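Local coordinates for protein SusD homolog (Bacteroides thetaiotaomicron VPI-5482, PDB 3FDH) that probably binds sugars at the cell surface as a SusD/RagB-family lipoprotein, helping its outer-membrane partner to take up glycans, at residues A[46-51]-A[459-464]; A[436-441]-A[449-454]. All coordinates share one frame; numbering follows the deposited sequence.

In the fold
Contacts 1 and 2 lie side by side in the SusD-like fold, their centres about 8 Å apart and on the same side of the chain's centre. Contact 1 brings the end of helix 40-48 against a loop more than 400 residues later, whereas contact 2 packs the loop that follows helix 431-443 against it. Several ties join them, among them Glu50 OE2 to Asn453 N at 2.8 Å and Leu462 O to Arg439 NH1 at 2.8 Å, both probable hydrogen bonds, and Phe460 CZ against Phe438 CD2 at 3.7 Å. Each phenylalanine side chain lies about 4 Å from a bound tetraethylene glycol, probably from the crystallisation liquor, which may mark a pocket.

Contact 1 of 2, residues A[46-51]-A[459-464]; sequences SSYIEY and KFPLRY
Tyr48 and Pro461 make the heart of this contact through a CH-pi interaction. CG of Pro461 stands 3.4 Å from the centroid of the Tyr48 ring and 5° off the ring normal, so the pyrrolidine presses on the middle of the face. With CG of Tyr48 anti to its own carbonyl carbon (chi1 -57°), the ring is carried off the last turn of helix 40-48 toward the loop.

Aromatic and apolar packing comes next. Tyr464 reaches the edge of the same ring, its CE1 3.5 Å from Tyr48 CE2 and close to the Tyr48 plane; the two planes stand at 87°.

The polar link is indirect. A water is hydrogen-bonded to Tyr48 OH at 3.0 Å and donates to Arg463 O at 3.3 Å, while Tyr464 OH is hydrogen-bonded outside the contact, to Ile41. Phe460 turns its ring edge to a carbonyl oxygen, CE1 lying 3.7 Å from Tyr48 O.

Behind Tyr48 the helix closes in a Schellman motif, with Tyr51 N bonded to Ser46 O and Glu50, at positive phi, as the C-prime residue. Without a direct hydrogen bond across, the buried junction relies on shape and ring contacts, and the water gives the phenol a polar partner.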
loop_
_atom_site.group_PDB
_atom_site.type_symbol
_atom_site.label_atom_id
_atom_site.label_comp_id
_atom_site.label_asym_id
_atom_site.label_seq_id
_atom_site.Cartn_x
_atom_site.Cartn_y
_atom_site.Cartn_z
ATOM N N SER A 46 0.801 -1.333 8.637
ATOM C CA SER A 46 0.099 -0.285 9.384
ATOM C C SER A 46 0.704 -0.078 10.751
ATOM O O SER A 46 0.879 1.046 11.221
ATOM C CB SER A 46 -1.391 -0.606 9.548
ATOM O OG SER A 46 -2.070 -0.690 8.325
ATOM N N SER A 47 1.067 -1.196 11.367
ATOM C CA SER A 47 1.705 -1.171 12.670
ATOM C C SER A 47 3.172 -0.725 12.526
ATOM O O SER A 47 3.654 0.146 13.213
ATOM C CB SER A 47 1.703 -2.565 13.321
ATOM O OG SER A 47 2.567 -2.607 14.428
ATOM N N TYR A 48 3.886 -1.310 11.582
ATOM C CA TYR A 48 5.313 -1.015 11.490
ATOM C C TYR A 48 5.621 0.476 11.290
ATOM O O TYR A 48 6.567 0.993 11.898
ATOM C CB TYR A 48 6.012 -1.878 10.456
ATOM C CG TYR A 48 5.902 -3.359 10.648
ATOM C CD1 TYR A 48 5.734 -3.913 11.905
ATOM C CD2 TYR A 48 6.117 -4.223 9.581
ATOM C CE1 TYR A 48 5.717 -5.274 12.071
ATOM C CE2 TYR A 48 6.084 -5.580 9.743
ATOM C CZ TYR A 48 5.912 -6.109 11.004
ATOM O OH TYR A 48 5.919 -7.490 11.206
ATOM N N ILE A 49 4.837 1.165 10.463
ATOM C CA ILE A 49 5.042 2.605 10.181
ATOM C C ILE A 49 4.043 3.509 10.883
ATOM O O ILE A 49 3.833 4.672 10.555
ATOM C CB ILE A 49 5.268 2.940 8.685
ATOM C CG1 ILE A 49 4.247 2.292 7.769
ATOM C CG2 ILE A 49 6.674 2.416 8.314
ATOM C CD1 ILE A 49 2.865 2.747 7.952
ATOM N N GLU A 50 3.406 2.885 11.864
ATOM C CA GLU A 50 2.630 3.594 12.875
ATOM C C GLU A 50 1.417 4.382 12.449
ATOM O O GLU A 50 1.068 5.411 13.043
ATOM C CB GLU A 50 3.573 4.420 13.763
ATOM C CG GLU A 50 4.634 3.556 14.486
ATOM C CD GLU A 50 5.521 4.313 15.444
ATOM O OE1 GLU A 50 5.303 5.507 15.702
ATOM O OE2 GLU A 50 6.490 3.694 15.928
ATOM N N TYR A 51 0.742 3.846 11.446
ATOM C CA TYR A 51 -0.594 4.371 11.041
ATOM C C TYR A 51 -1.664 3.914 12.052
ATOM O O TYR A 51 -2.730 4.548 12.267
ATOM C CB TYR A 51 -0.977 3.791 9.705
ATOM C CG TYR A 51 -0.434 4.503 8.495
ATOM C CD1 TYR A 51 -0.036 5.855 8.559
ATOM C CD2 TYR A 51 -0.396 3.858 7.250
ATOM C CE1 TYR A 51 0.407 6.528 7.416
ATOM C CE2 TYR A 51 0.041 4.511 6.119
ATOM C CZ TYR A 51 0.407 5.843 6.177
ATOM O OH TYR A 51 0.847 6.461 5.021
ATOM N N LYS A 459 14.697 -3.667 16.750
ATOM C CA LYS A 459 13.673 -4.495 16.128
ATOM C C LYS A 459 12.714 -3.838 15.157
ATOM O O LYS A 459 11.526 -4.151 15.131
ATOM C CB LYS A 459 12.875 -5.260 17.179
ATOM C CG LYS A 459 13.720 -6.408 17.725
ATOM C CD LYS A 459 12.986 -7.131 18.775
ATOM C CE LYS A 459 13.611 -8.433 18.994
ATOM N NZ LYS A 459 12.799 -9.105 20.036
ATOM N N PHE A 460 13.246 -2.927 14.351
ATOM C CA PHE A 460 12.471 -2.381 13.254
ATOM C C PHE A 460 12.590 -3.337 12.075
ATOM O O PHE A 460 13.692 -3.583 11.595
ATOM C CB PHE A 460 12.961 -1.017 12.797
ATOM C CG PHE A 460 12.164 -0.519 11.657
ATOM C CD1 PHE A 460 10.868 -0.078 11.858
ATOM C CD2 PHE A 460 12.658 -0.588 10.367
ATOM C CE1 PHE A 460 10.070 0.300 10.801
ATOM C CE2 PHE A 460 11.897 -0.169 9.322
ATOM C CZ PHE A 460 10.584 0.268 9.526
ATOM N N PRO A 461 11.470 -3.917 11.609
ATOM C CA PRO A 461 11.619 -4.860 10.519
ATOM C C PRO A 461 11.896 -4.242 9.168
ATOM O O PRO A 461 11.106 -3.466 8.635
ATOM C CB PRO A 461 10.277 -5.584 10.484
ATOM C CG PRO A 461 9.306 -4.623 11.094
ATOM C CD PRO A 461 10.062 -3.643 11.931
ATOM N N LEU A 462 13.020 -4.660 8.605
ATOM C CA LEU A 462 13.486 -4.118 7.311
ATOM C C LEU A 462 12.847 -4.845 6.153
ATOM O O LEU A 462 12.987 -4.459 4.991
ATOM C CB LEU A 462 14.995 -4.274 7.195
ATOM C CG LEU A 462 15.800 -3.615 8.301
ATOM C CD1 LEU A 462 17.282 -3.901 8.145
ATOM C CD2 LEU A 462 15.627 -2.177 8.239
ATOM N N ARG A 463 12.152 -5.914 6.514
ATOM C CA ARG A 463 11.498 -6.800 5.542
ATOM C C ARG A 463 10.589 -7.763 6.263
ATOM O O ARG A 463 10.598 -7.797 7.499
ATOM C CB ARG A 463 12.572 -7.617 4.797
ATOM C CG ARG A 463 13.395 -8.534 5.666
ATOM C CD ARG A 463 14.790 -8.724 5.066
ATOM N NE ARG A 463 14.788 -9.490 3.823
ATOM C CZ ARG A 463 15.768 -9.508 2.933
ATOM N NH1 ARG A 463 16.849 -8.753 3.090
ATOM N NH2 ARG A 463 15.639 -10.276 1.859
ATOM N N TYR A 464 9.862 -8.570 5.480
ATOM C CA TYR A 464 8.973 -9.621 6.014
ATOM C C TYR A 464 9.699 -10.959 5.908
ATOM O O TYR A 464 10.396 -11.204 4.912
ATOM C CB TYR A 464 7.676 -9.748 5.250
ATOM C CG TYR A 464 6.736 -8.575 5.528
ATOM C CD1 TYR A 464 7.235 -7.431 6.082
ATOM C CD2 TYR A 464 5.398 -8.648 5.211
ATOM C CE1 TYR A 464 6.384 -6.341 6.313
ATOM C CE2 TYR A 464 4.585 -7.607 5.439
ATOM C CZ TYR A 464 5.060 -6.475 5.984
ATOM O OH TYR A 464 4.131 -5.449 6.166
HETATM O O HOH W 1 8.147 -8.488 9.519
#

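Contact 2 of 2, residues A[436-441]-A[449-454]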
loop_
_atom_site.group_PDB
_atom_site.type_symbol
_atom_site.label_atom_id
_atom_site.label_comp_id
_atom_site.label_asym_id
_atom_site.label_seq_id
_atom_site.Cartn_x
_atom_site.Cartn_y
_atom_site.Cartn_z
ATOM N N ASN A 436 7.199 0.706 2.058
ATOM C CA ASN A 436 8.239 0.732 1.032
ATOM C C ASN A 436 8.915 2.094 1.042
ATOM O O ASN A 436 10.124 2.174 1.068
ATOM C CB ASN A 436 7.699 0.462 -0.362
ATOM C CG ASN A 436 7.207 -0.952 -0.534
ATOM O OD1 ASN A 436 7.795 -1.889 0.034
ATOM N ND2 ASN A 436 6.114 -1.121 -1.311
ATOM N N ASP A 437 8.132 3.177 1.025
ATOM C CA ASP A 437 8.728 4.507 1.012
ATOM C C ASP A 437 9.607 4.726 2.232
ATOM O O ASP A 437 10.683 5.317 2.169
ATOM C CB ASP A 437 7.665 5.610 1.024
ATOM C CG ASP A 437 6.979 5.855 -0.362
ATOM O OD1 ASP A 437 7.661 5.863 -1.409
ATOM O OD2 ASP A 437 5.771 6.181 -0.377
ATOM N N PHE A 438 9.188 4.159 3.359
ATOM C CA PHE A 438 9.885 4.425 4.630
ATOM C C PHE A 438 11.236 3.786 4.582
ATOM O O PHE A 438 12.269 4.369 4.944
ATOM C CB PHE A 438 9.103 3.854 5.858
ATOM C CG PHE A 438 9.713 4.254 7.165
ATOM C CD1 PHE A 438 9.427 5.464 7.744
ATOM C CD2 PHE A 438 10.637 3.464 7.762
ATOM C CE1 PHE A 438 10.046 5.850 8.899
ATOM C CE2 PHE A 438 11.241 3.830 8.918
ATOM C CZ PHE A 438 10.957 5.029 9.497
ATOM N N ARG A 439 11.222 2.562 4.112
ATOM C CA ARG A 439 12.443 1.797 4.025
ATOM C C ARG A 439 13.366 2.345 2.921
ATOM O O ARG A 439 14.590 2.295 3.008
ATOM C CB ARG A 439 12.153 0.314 3.775
ATOM C CG ARG A 439 11.517 -0.383 4.945
ATOM C CD ARG A 439 11.338 -1.861 4.587
ATOM N NE ARG A 439 10.352 -2.040 3.532
ATOM C CZ ARG A 439 10.243 -3.106 2.768
ATOM N NH1 ARG A 439 11.117 -4.067 2.896
ATOM N NH2 ARG A 439 9.328 -3.149 1.841
ATOM N N ARG A 440 12.767 2.915 1.896
ATOM C CA ARG A 440 13.570 3.473 0.803
ATOM C C ARG A 440 14.283 4.676 1.378
ATOM O O ARG A 440 15.476 4.863 1.115
ATOM C CB ARG A 440 12.721 3.831 -0.406
ATOM C CG ARG A 440 13.460 4.613 -1.463
ATOM C CD ARG A 440 12.659 4.758 -2.731
ATOM N NE ARG A 440 11.382 5.413 -2.547
ATOM C CZ ARG A 440 11.208 6.739 -2.634
ATOM N NH1 ARG A 440 12.243 7.549 -2.861
ATOM N NH2 ARG A 440 10.015 7.239 -2.435
HETATM N N MSE A 441 13.555 5.499 2.137
HETATM C CA MSE A 441 14.162 6.677 2.821
HETATM C C MSE A 441 15.311 6.257 3.726
HETATM O O MSE A 441 16.348 6.928 3.802
HETATM C CB MSE A 441 13.170 7.449 3.629
HETATM C CG MSE A 441 12.500 8.365 2.692
HETATM SE SE MSE A 441 11.063 9.569 3.315
HETATM C CE MSE A 441 9.592 8.414 3.446
ATOM N N ILE A 449 10.191 10.855 8.394
ATOM C CA ILE A 449 9.016 10.286 9.073
ATOM C C ILE A 449 9.446 9.753 10.421
ATOM O O ILE A 449 10.208 8.821 10.513
ATOM C CB ILE A 449 8.337 9.138 8.262
ATOM C CG1 ILE A 449 7.993 9.570 6.835
ATOM C CG2 ILE A 449 7.112 8.557 9.018
ATOM C CD1 ILE A 449 7.215 10.788 6.759
ATOM N N THR A 450 8.958 10.375 11.476
ATOM C CA THR A 450 9.300 9.940 12.833
ATOM C C THR A 450 8.428 8.798 13.319
ATOM O O THR A 450 7.200 8.855 13.252
ATOM C CB THR A 450 9.113 11.095 13.843
ATOM O OG1 THR A 450 9.993 12.167 13.493
ATOM C CG2 THR A 450 9.455 10.644 15.267
ATOM N N LEU A 451 9.086 7.777 13.831
ATOM C CA LEU A 451 8.421 6.622 14.468
ATOM C C LEU A 451 8.806 6.619 15.917
ATOM O O LEU A 451 9.948 6.888 16.240
ATOM C CB LEU A 451 8.849 5.304 13.814
ATOM C CG LEU A 451 8.497 5.243 12.320
ATOM C CD1 LEU A 451 8.893 3.846 11.827
ATOM C CD2 LEU A 451 7.037 5.545 12.112
ATOM N N THR A 452 7.876 6.297 16.803
ATOM C CA THR A 452 8.159 6.352 18.245
ATOM C C THR A 452 8.269 5.007 18.967
ATOM O O THR A 452 8.645 4.952 20.121
ATOM C CB THR A 452 7.147 7.270 18.951
ATOM O OG1 THR A 452 5.841 6.697 18.932
ATOM C CG2 THR A 452 7.115 8.615 18.253
ATOM N N ASN A 453 7.973 3.907 18.278
ATOM C CA ASN A 453 8.066 2.585 18.913
ATOM C C ASN A 453 9.464 2.374 19.541
ATOM O O ASN A 453 10.452 2.356 18.826
ATOM C CB ASN A 453 7.763 1.499 17.861
ATOM C CG ASN A 453 7.549 0.137 18.462
ATOM O OD1 ASN A 453 8.229 -0.258 19.417
ATOM N ND2 ASN A 453 6.655 -0.642 17.833
ATOM N N PRO A 454 9.558 2.139 20.864
ATOM C CA PRO A 454 10.900 2.036 21.441
ATOM C C PRO A 454 11.630 0.808 21.037
ATOM O O PRO A 454 12.845 0.715 21.199
ATOM C CB PRO A 454 10.626 1.956 22.945
ATOM C CG PRO A 454 9.238 2.430 23.117
ATOM C CD PRO A 454 8.519 2.057 21.898
#
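Phe438 leaves helix 431-443 with CG anti to the backbone N (chi1 -173°), which swings its ring outward to the loop at 449-454. From the other side, Leu451 has CG anti to its carbonyl carbon (chi1 -60°), and the two side chains reach for each other. They meet with Leu451 CD1 3.3 Å from Phe438 CZ, a close apolar contact made obliquely to the ring.

Ile449 lies across the same phenylalanine. Its CB is 3.8 Å from Phe438 CE1, and its carbonyl O lies near the plane of the ring, 3.4 Å from that CE1, where the slightly positive ring edge would suit an oxygen. One turn further along the helix, selenomethionine Met441 bends at chi3 and brings CE to 3.9 Å from Ile449 CG1. Ile449 also packs on Ile418 and Tyr421 of helix 412-423.

Polar side chains of the helix take no part across the contact: Arg440 NH2 forms a salt bridge with Asp437 OD1 one turn back at 2.9 Å, and Asp437 OD2 pairs with Lys420.

This is local packing of a loop on the preceding helix in the largely helical SusD-like fold: the chain turns, crosses the helix side and runs on to helix 456-459.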